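Local structure of alpha-glucosidase ([Eubacterium] rectale, 6PNR) at residues Asn250-Gly255 / Thr522-Arg527; Gly277-Ser282 / Arg286-Trp291; Asp290-Lys295 / Lys376-Gly381; Val350-Phe355 / Ala389-Tyr394. The protein probably hydrolyses the alpha-glycosidic bond of sulfoquinovosides, releasing sulfoquinovose, the sugar head group of plant sulfolipid, as a GH31 family sulfoquinovosidase. All blocks are in the same frame, centred on the assembly; numbering follows the deposited sequence.

All four contacts lie in the catalytic TIM-barrel domain of family GH31, in its helices, loops and short antiparallel strands. Contacts 1, 2 and 4 reach the aza-sugar inhibitor: contact 1 through the ring hydroxyls, contact 2 through the sulfonate, contact 4 through Asp390 and Phe391 beside the piperidine ring. Contacts 2 and 4, with centres about 11 Å apart, are tied by Arg286 NH1 to Phe352 O at 2.9 Å. Contact 1 lies about 14 Å from contact 2 between centres and meets it where Arg527 approaches the Ser282 carbonyl. Contact 3 continues the chain of contact 2, sharing Asp290 and Trp291, but stands outside the pocket.

Contact 1: residues Asn250-Gly255 / Thr522-Arg527; sequences NERSFG and THEGNR. With 9VH ([(3~{S},4~{R},5~{R})-4,5-bis(oxidanyl)piperidin-3-yl]methanesulfonic acid), chain C; SO4 (sulfate ion), chain E.
Arg252, on the helix 250-262, reaches across to Glu524 in the loop after the strand 521-522, and one salt bridge carries the contact. Arg252 NH1 donates to Glu524 OE2 at 2.8 Å, nearly straight at 166°. OE2 offers its syn lone pair and lies at the edge of the guanidinium, in its plane, while the carboxylate plane stands almost perpendicular to it. Arg252 gets there fully extended from CG to NE, with CG anti to the backbone N (chi1 -173°). Both carboxylate oxygens have further partners: Tyr535 OH bonds OE2, and Gln247 NE2 bonds OE1. Arg252 NH1 also meets Gln247 O, and its NH2 meets Tyr535 OH. Replacing Glu524 by an alanine would probably leave the Arg252 guanidinium without its counter-charge and Gln247 NE2 and Tyr535 OH each short of one partner. One residue earlier, His523 NE2 bonds O4 and O5 of the inhibitor, each at 3.0 Å, meeting O4 at the edge of the imidazole. Arg527 NH1 donates to O1 of a sulfate ion, probably from the crystallisation liquor, at 3.0 Å. The chemistry thus sets a buried carboxylate, its charge probably balanced by Arg252, next to a histidine that binds two sugar-like hydroxyls.

Contact 2: residues Gly277-Ser282 / Arg286-Trp291; sequences GKRVTS and RLQWDW. With 9VH ([(3~{S},4~{R},5~{R})-4,5-bis(oxidanyl)piperidin-3-yl]methanesulfonic acid), chain C.
Arg279 and Arg286 pair across a short beta hairpin, strands 278-280 and 285-287, whose second strand and the loop after it carry residues that bind the sulfonate in this TIM-barrel enzyme. Backbone bonds set the register: Arg279 N donates to Arg286 O at 3.0 Å, Arg286 N to Arg279 O, and Gln288 N to Gly277 O. Lys278 and Leu287 form the adjoining non-hydrogen-bonded pair. Among side chains, Arg279 NH2 donates to Gln288 OE1 at 2.9 Å, on a lone pair in the amide's carbonyl plane; the guanidinium is turned 33° from the amide. Asp326 serves both residues, making a salt bridge to Arg279 NH2 and accepting from Gln288 NE2. Water 1 links Gln288 OE1 to Lys278 O, and water 2 joins Arg279 NE, Leu287 O and Trp289 N. Toward the ligand, the bend at chi3 (60°) lets Arg286 present NE and NH2 to the sulfonate: NH2 donates to O2 at 2.9 Å and NE to O1 at 3.2 Å. Arg286 NH1 donates to water 3, which also meets Thr281 OG1, and to Phe352 O. Sulfonate O3 takes a weak bond from Leu287 N and a nearly straight one, at 3.2 Å, from Trp289 NE1.

Contact 3: residues Asp290-Lys295 / Lys376-Gly381; sequences DWKYHK and KEYTLG
Lys292 lies alongside Tyr378, both side chains pointing the same way, so that the lysine's aliphatic part rests flat over one face of the phenol ring. CD sits 3.6 Å from the Tyr378 ring centroid and 19° off its normal, a CH-pi contact; its closest ring atom is CE1 at 3.4 Å. CG follows over the CG and CD1 atoms of the ring. The lysine chain turns at chi3 (-72°), beyond the atoms that touch. Glu377 CD comes against the opposite face, leaving the phenol layered between two neighbours. At the base of the tyrosine, Trp291 O approaches Tyr378 CB at 3.3 Å, while the Trp291 indole leads away toward Trp289 and Phe371. Two waters bridge the segments: water 4 donates to Trp291 O and accepts from Thr379 OG1 at 2.7 Å, and water 5 accepts from Tyr293 N and donates to Tyr378 O at 2.9 Å. A serine in place of Tyr378 would probably strip the lysine methylenes of their aromatic support and open a gap between Lys292 and Glu377. With no direct hydrogen bond across it, the contact rests on dispersion and bridging water, joining the post-hairpin loop to helix 365-380 of the TIM-barrel domain.

Contact 4: residues Val350-Phe355 / Ala389-Tyr394; sequences VDFGEF and ADFGEY. With 9VH ([(3~{S},4~{R},5~{R})-4,5-bis(oxidanyl)piperidin-3-yl]methanesulfonic acid), chain C.
Phe352, just after the strand 349-351, meets Phe391 and Tyr394 in an aromatic cluster in the TIM-barrel domain, where barrel strand 386-389 leads into the loop bearing the last two. Phe352 CE1 lies over one face of the Tyr394 ring, 3.3 Å from CD2. Those rings are near parallel, planes at 22°, but slid apart, with centroids separated by 4.7 Å. Phe352 CG lies anti to the carbonyl carbon (chi1 -77°), which brings the ring to Tyr394. Phe391 is met differently: the edge of Phe352 is directed at its face in a T-shaped pair, planes at 87° and centroids 5.9 Å apart. Val350 CG1 adds an apolar touch at the edge of Tyr394. Further out, Phe391 CE2 packs 3.6 Å from C3 of the inhibitor, and Arg441 makes a cation-pi contact with the same ring, so Phe391 connects the cluster to the pocket. Asp390 bonds Tyr318 OH through OD2. Phe352 sits inside an Asx turn, in which Gly353 N donates to Asp351 OD1 at 2.8 Å from above the carboxylate plane. Trp289 packs edge-to-face with Phe352. At the phenol end, Tyr394 OH bonds Glu137 OE2 and accepts, at 2.8 Å, from water 6, which also donates to Phe352 O.

Contact 1: residues Asn250-Gly255 / Thr522-Arg527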
# COMPACT_ATOMS: atom_id res chain seq x y z
N ASN A 250 -27.49 -34.40 -13.93
CA ASN A 250 -28.87 -34.81 -13.68
C ASN A 250 -29.02 -35.57 -12.37
O ASN A 250 -29.82 -35.19 -11.50
CB ASN A 250 -29.39 -35.68 -14.82
CG ASN A 250 -29.98 -34.87 -15.95
OD1 ASN A 250 -30.27 -33.68 -15.81
ND2 ASN A 250 -30.16 -35.51 -17.09
N GLU A 251 -28.29 -36.68 -12.22
CA GLU A 251 -28.54 -37.55 -11.07
C GLU A 251 -28.24 -36.83 -9.76
O GLU A 251 -29.02 -36.91 -8.80
CB GLU A 251 -27.72 -38.83 -11.19
CG GLU A 251 -27.82 -39.73 -9.96
CD GLU A 251 -26.86 -40.91 -10.01
OE1 GLU A 251 -25.95 -40.91 -10.86
OE2 GLU A 251 -27.03 -41.85 -9.20
N ARG A 252 -27.11 -36.11 -9.68
CA ARG A 252 -26.77 -35.49 -8.40
C ARG A 252 -27.67 -34.29 -8.09
O ARG A 252 -28.19 -34.16 -6.98
CB ARG A 252 -25.29 -35.07 -8.38
CG ARG A 252 -24.82 -34.56 -7.00
CD ARG A 252 -23.34 -34.16 -7.00
NE ARG A 252 -22.87 -33.81 -5.64
CZ ARG A 252 -23.03 -32.62 -5.05
NH1 ARG A 252 -23.67 -31.62 -5.66
NH2 ARG A 252 -22.56 -32.43 -3.82
N SER A 253 -27.84 -33.40 -9.07
CA SER A 253 -28.61 -32.17 -8.83
C SER A 253 -30.07 -32.48 -8.54
O SER A 253 -30.62 -32.05 -7.53
CB SER A 253 -28.48 -31.22 -10.02
OG SER A 253 -27.19 -30.66 -10.07
N PHE A 254 -30.73 -33.24 -9.43
CA PHE A 254 -32.13 -33.55 -9.14
C PHE A 254 -32.25 -34.52 -7.97
O PHE A 254 -33.28 -34.51 -7.28
CB PHE A 254 -32.82 -34.07 -10.40
CG PHE A 254 -32.93 -33.01 -11.49
CD1 PHE A 254 -33.71 -31.88 -11.30
CD2 PHE A 254 -32.22 -33.13 -12.67
CE1 PHE A 254 -33.80 -30.90 -12.28
CE2 PHE A 254 -32.30 -32.15 -13.65
CZ PHE A 254 -33.09 -31.03 -13.46
N GLY A 255 -31.21 -35.32 -7.71
CA GLY A 255 -31.18 -36.10 -6.48
C GLY A 255 -31.18 -35.24 -5.23
O GLY A 255 -31.87 -35.54 -4.25
N THR A 522 -28.99 -20.58 -1.89
CA THR A 522 -27.76 -21.17 -1.38
C THR A 522 -26.73 -21.26 -2.51
O THR A 522 -27.01 -20.96 -3.68
CB THR A 522 -28.01 -22.57 -0.77
OG1 THR A 522 -28.34 -23.51 -1.80
CG2 THR A 522 -29.12 -22.54 0.27
N HIS A 523 -25.52 -21.68 -2.17
CA HIS A 523 -24.45 -21.76 -3.15
C HIS A 523 -23.44 -22.78 -2.65
O HIS A 523 -23.06 -22.72 -1.48
CB HIS A 523 -23.80 -20.38 -3.35
CG HIS A 523 -22.98 -20.24 -4.59
ND1 HIS A 523 -22.28 -21.29 -5.16
CD2 HIS A 523 -22.71 -19.16 -5.36
CE1 HIS A 523 -21.64 -20.87 -6.23
NE2 HIS A 523 -21.88 -19.58 -6.38
N GLU A 524 -23.03 -23.71 -3.51
CA GLU A 524 -22.02 -24.67 -3.07
C GLU A 524 -20.65 -24.01 -2.85
O GLU A 524 -19.83 -24.55 -2.10
CB GLU A 524 -21.91 -25.84 -4.06
CG GLU A 524 -23.10 -26.80 -3.97
CD GLU A 524 -22.97 -28.03 -4.86
OE1 GLU A 524 -22.05 -28.07 -5.69
OE2 GLU A 524 -23.79 -28.97 -4.71
N GLY A 525 -20.40 -22.83 -3.45
CA GLY A 525 -19.11 -22.20 -3.32
C GLY A 525 -18.09 -22.77 -4.30
O GLY A 525 -18.39 -23.64 -5.11
N ASN A 526 -16.86 -22.24 -4.23
CA ASN A 526 -15.83 -22.61 -5.21
C ASN A 526 -15.19 -23.96 -4.92
O ASN A 526 -14.53 -24.51 -5.81
CB ASN A 526 -14.73 -21.55 -5.27
CG ASN A 526 -13.98 -21.41 -3.96
OD1 ASN A 526 -14.59 -21.29 -2.90
ND2 ASN A 526 -12.63 -21.45 -4.02
N ARG A 527 -15.35 -24.51 -3.71
CA ARG A 527 -14.71 -25.77 -3.34
C ARG A 527 -15.72 -26.62 -2.57
O ARG A 527 -15.58 -26.85 -1.36
CB ARG A 527 -13.44 -25.51 -2.53
CG ARG A 527 -12.36 -24.86 -3.39
CD ARG A 527 -11.10 -24.55 -2.60
NE ARG A 527 -10.05 -24.08 -3.49
CZ ARG A 527 -8.83 -23.73 -3.09
NH1 ARG A 527 -8.52 -23.79 -1.79
NH2 ARG A 527 -7.93 -23.32 -3.98
O1 9VH C . -16.44 -20.32 -11.15
S1 9VH C . -17.12 -19.55 -12.17
O2 9VH C . -16.40 -18.32 -12.43
O3 9VH C . -17.38 -20.35 -13.34
C1 9VH C . -18.68 -19.13 -11.45
C2 9VH C . -18.60 -18.20 -10.24
C3 9VH C . -18.28 -16.80 -10.73
N1 9VH C . -18.43 -15.70 -9.78
C4 9VH C . -19.74 -15.72 -9.12
C5 9VH C . -19.95 -17.06 -8.44
O4 9VH C . -21.22 -17.04 -7.80
C6 9VH C . -19.92 -18.18 -9.47
O5 9VH C . -20.13 -19.44 -8.84
S SO4 E . -5.15 -23.31 -0.37
O1 SO4 E . -6.08 -22.28 -0.83
O2 SO4 E . -3.84 -23.03 -0.96
O3 SO4 E . -5.09 -23.27 1.09
O4 SO4 E . -5.60 -24.64 -0.77

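Contact 2: residues Gly277-Ser282 / Arg286-Trp291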
# COMPACT_ATOMS: atom_id res chain seq x y z
N GLY A 277 -22.04 -27.08 -18.00
CA GLY A 277 -20.80 -27.81 -17.84
C GLY A 277 -19.88 -27.18 -16.80
O GLY A 277 -20.06 -26.05 -16.36
N LYS A 278 -18.84 -27.95 -16.44
CA LYS A 278 -17.91 -27.59 -15.39
C LYS A 278 -16.50 -27.43 -15.94
O LYS A 278 -16.18 -27.91 -17.02
CB LYS A 278 -17.89 -28.66 -14.29
CG LYS A 278 -17.31 -30.00 -14.74
CD LYS A 278 -17.19 -30.95 -13.56
CE LYS A 278 -16.57 -32.28 -13.98
NZ LYS A 278 -17.47 -33.02 -14.91
N ARG A 279 -15.67 -26.73 -15.17
CA ARG A 279 -14.24 -26.63 -15.46
C ARG A 279 -13.53 -26.54 -14.11
O ARG A 279 -13.82 -25.63 -13.34
CB ARG A 279 -13.92 -25.41 -16.33
CG ARG A 279 -12.41 -25.12 -16.49
CD ARG A 279 -12.15 -23.87 -17.35
NE ARG A 279 -12.64 -24.03 -18.72
CZ ARG A 279 -11.94 -24.58 -19.71
NH1 ARG A 279 -10.70 -24.99 -19.49
NH2 ARG A 279 -12.49 -24.70 -20.92
N VAL A 280 -12.63 -27.49 -13.83
CA VAL A 280 -11.92 -27.54 -12.55
C VAL A 280 -10.56 -26.87 -12.72
O VAL A 280 -9.81 -27.20 -13.65
CB VAL A 280 -11.77 -28.99 -12.05
CG1 VAL A 280 -10.89 -29.03 -10.79
CG2 VAL A 280 -13.13 -29.59 -11.76
N THR A 281 -10.25 -25.92 -11.84
CA THR A 281 -8.96 -25.24 -11.85
C THR A 281 -8.38 -25.28 -10.44
O THR A 281 -9.00 -25.81 -9.51
CB THR A 281 -9.06 -23.78 -12.31
OG1 THR A 281 -9.63 -22.98 -11.26
CG2 THR A 281 -9.89 -23.64 -13.60
N SER A 282 -7.19 -24.70 -10.27
CA SER A 282 -6.64 -24.61 -8.92
C SER A 282 -7.49 -23.75 -7.99
O SER A 282 -7.40 -23.92 -6.77
CB SER A 282 -5.20 -24.08 -8.97
OG SER A 282 -5.18 -22.72 -9.36
N ARG A 286 -15.14 -24.65 -11.16
CA ARG A 286 -15.75 -23.55 -11.89
C ARG A 286 -16.63 -24.12 -13.01
O ARG A 286 -17.04 -25.29 -12.97
CB ARG A 286 -14.65 -22.61 -12.38
CG ARG A 286 -13.64 -22.24 -11.28
CD ARG A 286 -12.69 -21.12 -11.70
NE ARG A 286 -13.41 -19.90 -12.01
CZ ARG A 286 -12.84 -18.74 -12.32
NH1 ARG A 286 -11.52 -18.63 -12.36
NH2 ARG A 286 -13.60 -17.68 -12.60
N LEU A 287 -16.93 -23.28 -14.00
CA LEU A 287 -17.93 -23.55 -15.01
C LEU A 287 -17.32 -23.48 -16.40
O LEU A 287 -16.32 -22.79 -16.62
CB LEU A 287 -19.07 -22.52 -14.95
CG LEU A 287 -19.77 -22.38 -13.60
CD1 LEU A 287 -20.85 -21.29 -13.67
CD2 LEU A 287 -20.35 -23.74 -13.26
N GLN A 288 -17.96 -24.16 -17.35
CA GLN A 288 -17.59 -24.07 -18.76
C GLN A 288 -18.36 -22.91 -19.39
O GLN A 288 -19.60 -22.94 -19.45
CB GLN A 288 -17.87 -25.40 -19.47
CG GLN A 288 -17.69 -25.40 -20.98
CD GLN A 288 -16.25 -25.16 -21.45
OE1 GLN A 288 -15.33 -25.01 -20.65
NE2 GLN A 288 -16.07 -25.13 -22.76
N TRP A 289 -17.64 -21.89 -19.87
CA TRP A 289 -18.29 -20.64 -20.31
C TRP A 289 -18.70 -20.75 -21.79
O TRP A 289 -18.10 -20.17 -22.70
CB TRP A 289 -17.38 -19.44 -20.06
CG TRP A 289 -17.13 -19.18 -18.58
CD1 TRP A 289 -17.55 -19.95 -17.53
CD2 TRP A 289 -16.42 -18.07 -18.01
NE1 TRP A 289 -17.13 -19.39 -16.35
CE2 TRP A 289 -16.44 -18.24 -16.61
CE3 TRP A 289 -15.78 -16.95 -18.55
CZ2 TRP A 289 -15.85 -17.34 -15.75
CZ3 TRP A 289 -15.18 -16.06 -17.68
CH2 TRP A 289 -15.23 -16.26 -16.29
N ASP A 290 -19.77 -21.51 -21.99
CA ASP A 290 -20.34 -21.77 -23.31
C ASP A 290 -21.84 -21.99 -23.07
O ASP A 290 -22.23 -23.08 -22.64
CB ASP A 290 -19.67 -22.99 -23.93
CG ASP A 290 -20.02 -23.19 -25.40
OD1 ASP A 290 -20.43 -22.21 -26.06
OD2 ASP A 290 -19.88 -24.33 -25.87
N TRP A 291 -22.65 -20.96 -23.33
CA TRP A 291 -23.99 -20.84 -22.72
C TRP A 291 -25.06 -21.64 -23.48
O TRP A 291 -26.07 -21.10 -23.93
CB TRP A 291 -24.37 -19.37 -22.62
CG TRP A 291 -23.22 -18.53 -22.15
CD1 TRP A 291 -22.67 -17.45 -22.80
CD2 TRP A 291 -22.45 -18.73 -20.97
NE1 TRP A 291 -21.60 -16.96 -22.07
CE2 TRP A 291 -21.45 -17.72 -20.94
CE3 TRP A 291 -22.50 -19.65 -19.91
CZ2 TRP A 291 -20.52 -17.62 -19.91
CZ3 TRP A 291 -21.57 -19.53 -18.88
CH2 TRP A 291 -20.60 -18.53 -18.88
O1 9VH C . -16.44 -20.32 -11.15
S1 9VH C . -17.12 -19.55 -12.17
O2 9VH C . -16.40 -18.32 -12.43
O3 9VH C . -17.38 -20.35 -13.34
C1 9VH C . -18.68 -19.13 -11.45
C2 9VH C . -18.60 -18.20 -10.24
C3 9VH C . -18.28 -16.80 -10.73
N1 9VH C . -18.43 -15.70 -9.78
C4 9VH C . -19.74 -15.72 -9.12
C5 9VH C . -19.95 -17.06 -8.44
O4 9VH C . -21.22 -17.04 -7.80
C6 9VH C . -19.92 -18.18 -9.47
O5 9VH C . -20.13 -19.44 -8.84
O HOH W 1 -14.53 -27.32 -19.21
O HOH W 2 -14.97 -21.90 -18.68
O HOH W 3 -9.31 -20.36 -12.07

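Contact 3: residues Asp290-Lys295 / Lys376-Gly381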
# COMPACT_ATOMS: atom_id res chain seq x y z
N ASP A 290 -19.77 -21.51 -21.99
CA ASP A 290 -20.34 -21.77 -23.31
C ASP A 290 -21.84 -21.99 -23.07
O ASP A 290 -22.23 -23.08 -22.64
CB ASP A 290 -19.67 -22.99 -23.93
CG ASP A 290 -20.02 -23.19 -25.40
OD1 ASP A 290 -20.43 -22.21 -26.06
OD2 ASP A 290 -19.88 -24.33 -25.87
N TRP A 291 -22.65 -20.96 -23.33
CA TRP A 291 -23.99 -20.84 -22.72
C TRP A 291 -25.06 -21.64 -23.48
O TRP A 291 -26.07 -21.10 -23.93
CB TRP A 291 -24.37 -19.37 -22.62
CG TRP A 291 -23.22 -18.53 -22.15
CD1 TRP A 291 -22.67 -17.45 -22.80
CD2 TRP A 291 -22.45 -18.73 -20.97
NE1 TRP A 291 -21.60 -16.96 -22.07
CE2 TRP A 291 -21.45 -17.72 -20.94
CE3 TRP A 291 -22.50 -19.65 -19.91
CZ2 TRP A 291 -20.52 -17.62 -19.91
CZ3 TRP A 291 -21.57 -19.53 -18.88
CH2 TRP A 291 -20.60 -18.53 -18.88
N LYS A 292 -24.82 -22.95 -23.59
CA LYS A 292 -25.78 -23.94 -24.04
C LYS A 292 -25.72 -25.10 -23.05
O LYS A 292 -24.66 -25.38 -22.50
CB LYS A 292 -25.45 -24.47 -25.45
CG LYS A 292 -25.21 -23.35 -26.46
CD LYS A 292 -25.27 -23.83 -27.90
CE LYS A 292 -24.08 -24.66 -28.30
NZ LYS A 292 -24.14 -25.00 -29.75
N TYR A 293 -26.86 -25.75 -22.81
CA TYR A 293 -26.85 -26.76 -21.76
C TYR A 293 -25.93 -27.91 -22.16
O TYR A 293 -25.68 -28.17 -23.34
CB TYR A 293 -28.26 -27.25 -21.43
CG TYR A 293 -28.87 -28.32 -22.31
CD1 TYR A 293 -29.64 -27.97 -23.41
CD2 TYR A 293 -28.73 -29.67 -22.00
CE1 TYR A 293 -30.22 -28.94 -24.21
CE2 TYR A 293 -29.31 -30.65 -22.80
CZ TYR A 293 -30.06 -30.27 -23.90
OH TYR A 293 -30.65 -31.22 -24.71
N HIS A 294 -25.34 -28.53 -21.14
CA HIS A 294 -24.32 -29.55 -21.35
C HIS A 294 -25.02 -30.89 -21.52
O HIS A 294 -25.62 -31.41 -20.58
CB HIS A 294 -23.34 -29.57 -20.18
CG HIS A 294 -22.07 -30.30 -20.48
ND1 HIS A 294 -21.98 -31.68 -20.46
CD2 HIS A 294 -20.84 -29.85 -20.82
CE1 HIS A 294 -20.74 -32.04 -20.77
NE2 HIS A 294 -20.03 -30.95 -21.00
N LYS A 295 -24.95 -31.45 -22.74
CA LYS A 295 -25.80 -32.59 -23.06
C LYS A 295 -25.32 -33.88 -22.39
O LYS A 295 -26.11 -34.82 -22.27
CB LYS A 295 -25.89 -32.77 -24.58
CG LYS A 295 -26.62 -31.62 -25.26
CD LYS A 295 -27.21 -32.01 -26.61
CE LYS A 295 -28.03 -30.87 -27.19
NZ LYS A 295 -28.60 -31.20 -28.53
N LYS A 376 -32.07 -15.70 -25.33
CA LYS A 376 -33.42 -16.10 -25.71
C LYS A 376 -33.47 -17.56 -26.16
O LYS A 376 -34.35 -18.32 -25.75
CB LYS A 376 -33.95 -15.21 -26.84
CG LYS A 376 -34.15 -13.75 -26.47
CD LYS A 376 -34.75 -13.00 -27.68
CE LYS A 376 -34.80 -11.51 -27.47
NZ LYS A 376 -35.47 -10.85 -28.63
N GLU A 377 -32.51 -17.96 -26.99
CA GLU A 377 -32.56 -19.28 -27.63
C GLU A 377 -32.16 -20.39 -26.66
O GLU A 377 -32.82 -21.43 -26.59
CB GLU A 377 -31.65 -19.30 -28.87
CG GLU A 377 -31.65 -20.64 -29.62
CD GLU A 377 -30.72 -20.65 -30.85
OE1 GLU A 377 -30.03 -19.64 -31.09
OE2 GLU A 377 -30.68 -21.67 -31.56
N TYR A 378 -31.07 -20.20 -25.91
CA TYR A 378 -30.47 -21.31 -25.17
C TYR A 378 -30.75 -21.29 -23.67
O TYR A 378 -30.57 -22.32 -23.01
CB TYR A 378 -28.96 -21.34 -25.40
CG TYR A 378 -28.56 -21.55 -26.84
CD1 TYR A 378 -28.83 -22.75 -27.49
CD2 TYR A 378 -27.87 -20.56 -27.54
CE1 TYR A 378 -28.44 -22.96 -28.81
CE2 TYR A 378 -27.48 -20.76 -28.86
CZ TYR A 378 -27.77 -21.96 -29.48
OH TYR A 378 -27.38 -22.17 -30.79
N THR A 379 -31.18 -20.16 -23.12
CA THR A 379 -31.60 -20.12 -21.73
C THR A 379 -33.13 -20.07 -21.67
O THR A 379 -33.77 -21.08 -21.34
CB THR A 379 -30.93 -18.93 -21.00
OG1 THR A 379 -29.52 -19.19 -20.87
CG2 THR A 379 -31.53 -18.70 -19.61
N LEU A 380 -33.73 -18.94 -22.04
CA LEU A 380 -35.19 -18.85 -22.04
C LEU A 380 -35.81 -19.90 -22.96
O LEU A 380 -36.87 -20.46 -22.66
CB LEU A 380 -35.64 -17.45 -22.47
CG LEU A 380 -35.25 -16.28 -21.57
CD1 LEU A 380 -35.24 -14.96 -22.35
CD2 LEU A 380 -36.20 -16.21 -20.37
N GLY A 381 -35.17 -20.17 -24.10
CA GLY A 381 -35.71 -21.10 -25.08
C GLY A 381 -35.87 -22.53 -24.61
O GLY A 381 -36.60 -23.29 -25.25
O HOH W 4 -28.02 -18.97 -23.12
O HOH W 5 -29.30 -24.65 -24.15

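Contact 4: residues Val350-Phe355 / Ala389-Tyr394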
# COMPACT_ATOMS: atom_id res chain seq x y z
N VAL A 350 -8.80 -12.73 -22.54
CA VAL A 350 -8.57 -12.40 -21.14
C VAL A 350 -8.36 -13.68 -20.34
O VAL A 350 -9.12 -14.65 -20.48
CB VAL A 350 -9.76 -11.59 -20.58
CG1 VAL A 350 -9.54 -11.27 -19.10
CG2 VAL A 350 -9.96 -10.30 -21.40
N ASP A 351 -7.33 -13.67 -19.49
CA ASP A 351 -7.03 -14.79 -18.59
C ASP A 351 -7.92 -14.71 -17.36
O ASP A 351 -7.81 -13.76 -16.56
CB ASP A 351 -5.55 -14.76 -18.20
CG ASP A 351 -5.15 -15.93 -17.31
OD1 ASP A 351 -5.96 -16.85 -17.10
OD2 ASP A 351 -4.01 -15.93 -16.81
N PHE A 352 -8.81 -15.68 -17.19
CA PHE A 352 -9.69 -15.72 -16.03
C PHE A 352 -9.17 -16.65 -14.94
O PHE A 352 -9.87 -16.87 -13.94
CB PHE A 352 -11.11 -16.11 -16.46
CG PHE A 352 -11.85 -14.98 -17.10
CD1 PHE A 352 -12.62 -14.12 -16.34
CD2 PHE A 352 -11.73 -14.74 -18.46
CE1 PHE A 352 -13.29 -13.06 -16.93
CE2 PHE A 352 -12.38 -13.68 -19.06
CZ PHE A 352 -13.16 -12.84 -18.29
N GLY A 353 -7.97 -17.20 -15.12
CA GLY A 353 -7.40 -18.14 -14.17
C GLY A 353 -7.32 -19.54 -14.75
O GLY A 353 -8.17 -20.38 -14.46
N GLU A 354 -6.30 -19.78 -15.58
CA GLU A 354 -6.04 -21.07 -16.22
C GLU A 354 -7.02 -21.36 -17.36
O GLU A 354 -7.12 -22.51 -17.81
CB GLU A 354 -6.02 -22.23 -15.21
CG GLU A 354 -4.94 -22.03 -14.13
CD GLU A 354 -5.12 -22.87 -12.86
OE1 GLU A 354 -5.85 -23.88 -12.85
OE2 GLU A 354 -4.49 -22.50 -11.84
N PHE A 355 -7.77 -20.35 -17.82
CA PHE A 355 -8.50 -20.45 -19.07
C PHE A 355 -8.70 -19.04 -19.61
O PHE A 355 -8.67 -18.06 -18.86
CB PHE A 355 -9.85 -21.20 -18.91
CG PHE A 355 -10.85 -20.55 -17.97
CD1 PHE A 355 -10.78 -20.76 -16.60
CD2 PHE A 355 -11.91 -19.81 -18.46
CE1 PHE A 355 -11.71 -20.21 -15.74
CE2 PHE A 355 -12.85 -19.24 -17.61
CZ PHE A 355 -12.76 -19.45 -16.24
N ALA A 389 -26.60 -13.68 -13.69
CA ALA A 389 -26.03 -12.93 -14.81
C ALA A 389 -24.76 -12.27 -14.29
O ALA A 389 -24.79 -11.15 -13.76
CB ALA A 389 -27.03 -11.92 -15.37
N ASP A 390 -23.64 -12.95 -14.48
CA ASP A 390 -22.44 -12.77 -13.67
C ASP A 390 -21.44 -11.85 -14.37
O ASP A 390 -21.56 -11.52 -15.55
CB ASP A 390 -21.83 -14.15 -13.41
CG ASP A 390 -20.84 -14.15 -12.29
OD1 ASP A 390 -20.70 -13.16 -11.53
OD2 ASP A 390 -20.19 -15.19 -12.16
N PHE A 391 -20.44 -11.44 -13.60
CA PHE A 391 -19.29 -10.68 -14.07
C PHE A 391 -19.68 -9.35 -14.71
O PHE A 391 -20.75 -8.82 -14.44
CB PHE A 391 -18.46 -11.53 -15.04
CG PHE A 391 -17.65 -12.61 -14.36
CD1 PHE A 391 -16.40 -12.34 -13.82
CD2 PHE A 391 -18.14 -13.91 -14.26
CE1 PHE A 391 -15.64 -13.34 -13.21
CE2 PHE A 391 -17.39 -14.92 -13.64
CZ PHE A 391 -16.15 -14.63 -13.11
N GLY A 392 -18.80 -8.83 -15.56
CA GLY A 392 -18.92 -7.48 -16.08
C GLY A 392 -17.81 -6.54 -15.65
O GLY A 392 -17.81 -5.38 -16.09
N GLU A 393 -16.86 -6.99 -14.82
CA GLU A 393 -15.84 -6.13 -14.22
C GLU A 393 -14.48 -6.23 -14.91
O GLU A 393 -13.56 -5.51 -14.51
CB GLU A 393 -15.63 -6.46 -12.73
CG GLU A 393 -16.89 -6.71 -11.92
CD GLU A 393 -17.35 -8.17 -11.99
OE1 GLU A 393 -16.82 -8.91 -12.85
OE2 GLU A 393 -18.23 -8.56 -11.19
N TYR A 394 -14.32 -7.11 -15.90
CA TYR A 394 -12.99 -7.53 -16.32
C TYR A 394 -12.52 -6.87 -17.61
O TYR A 394 -11.64 -7.42 -18.28
CB TYR A 394 -12.94 -9.05 -16.53
CG TYR A 394 -12.70 -9.91 -15.31
CD1 TYR A 394 -13.58 -9.90 -14.25
CD2 TYR A 394 -11.62 -10.78 -15.26
CE1 TYR A 394 -13.38 -10.72 -13.16
CE2 TYR A 394 -11.42 -11.61 -14.17
CZ TYR A 394 -12.30 -11.57 -13.12
OH TYR A 394 -12.12 -12.37 -12.02
O1 9VH C . -16.44 -20.32 -11.15
S1 9VH C . -17.12 -19.55 -12.17
O2 9VH C . -16.40 -18.32 -12.43
O3 9VH C . -17.38 -20.35 -13.34
C1 9VH C . -18.68 -19.13 -11.45
C2 9VH C . -18.60 -18.20 -10.24
C3 9VH C . -18.28 -16.80 -10.73
N1 9VH C . -18.43 -15.70 -9.78
C4 9VH C . -19.74 -15.72 -9.12
C5 9VH C . -19.95 -17.06 -8.44
O4 9VH C . -21.22 -17.04 -7.80
C6 9VH C . -19.92 -18.18 -9.47
O5 9VH C . -20.13 -19.44 -8.84
O HOH W 6 -12.27 -15.12 -12.66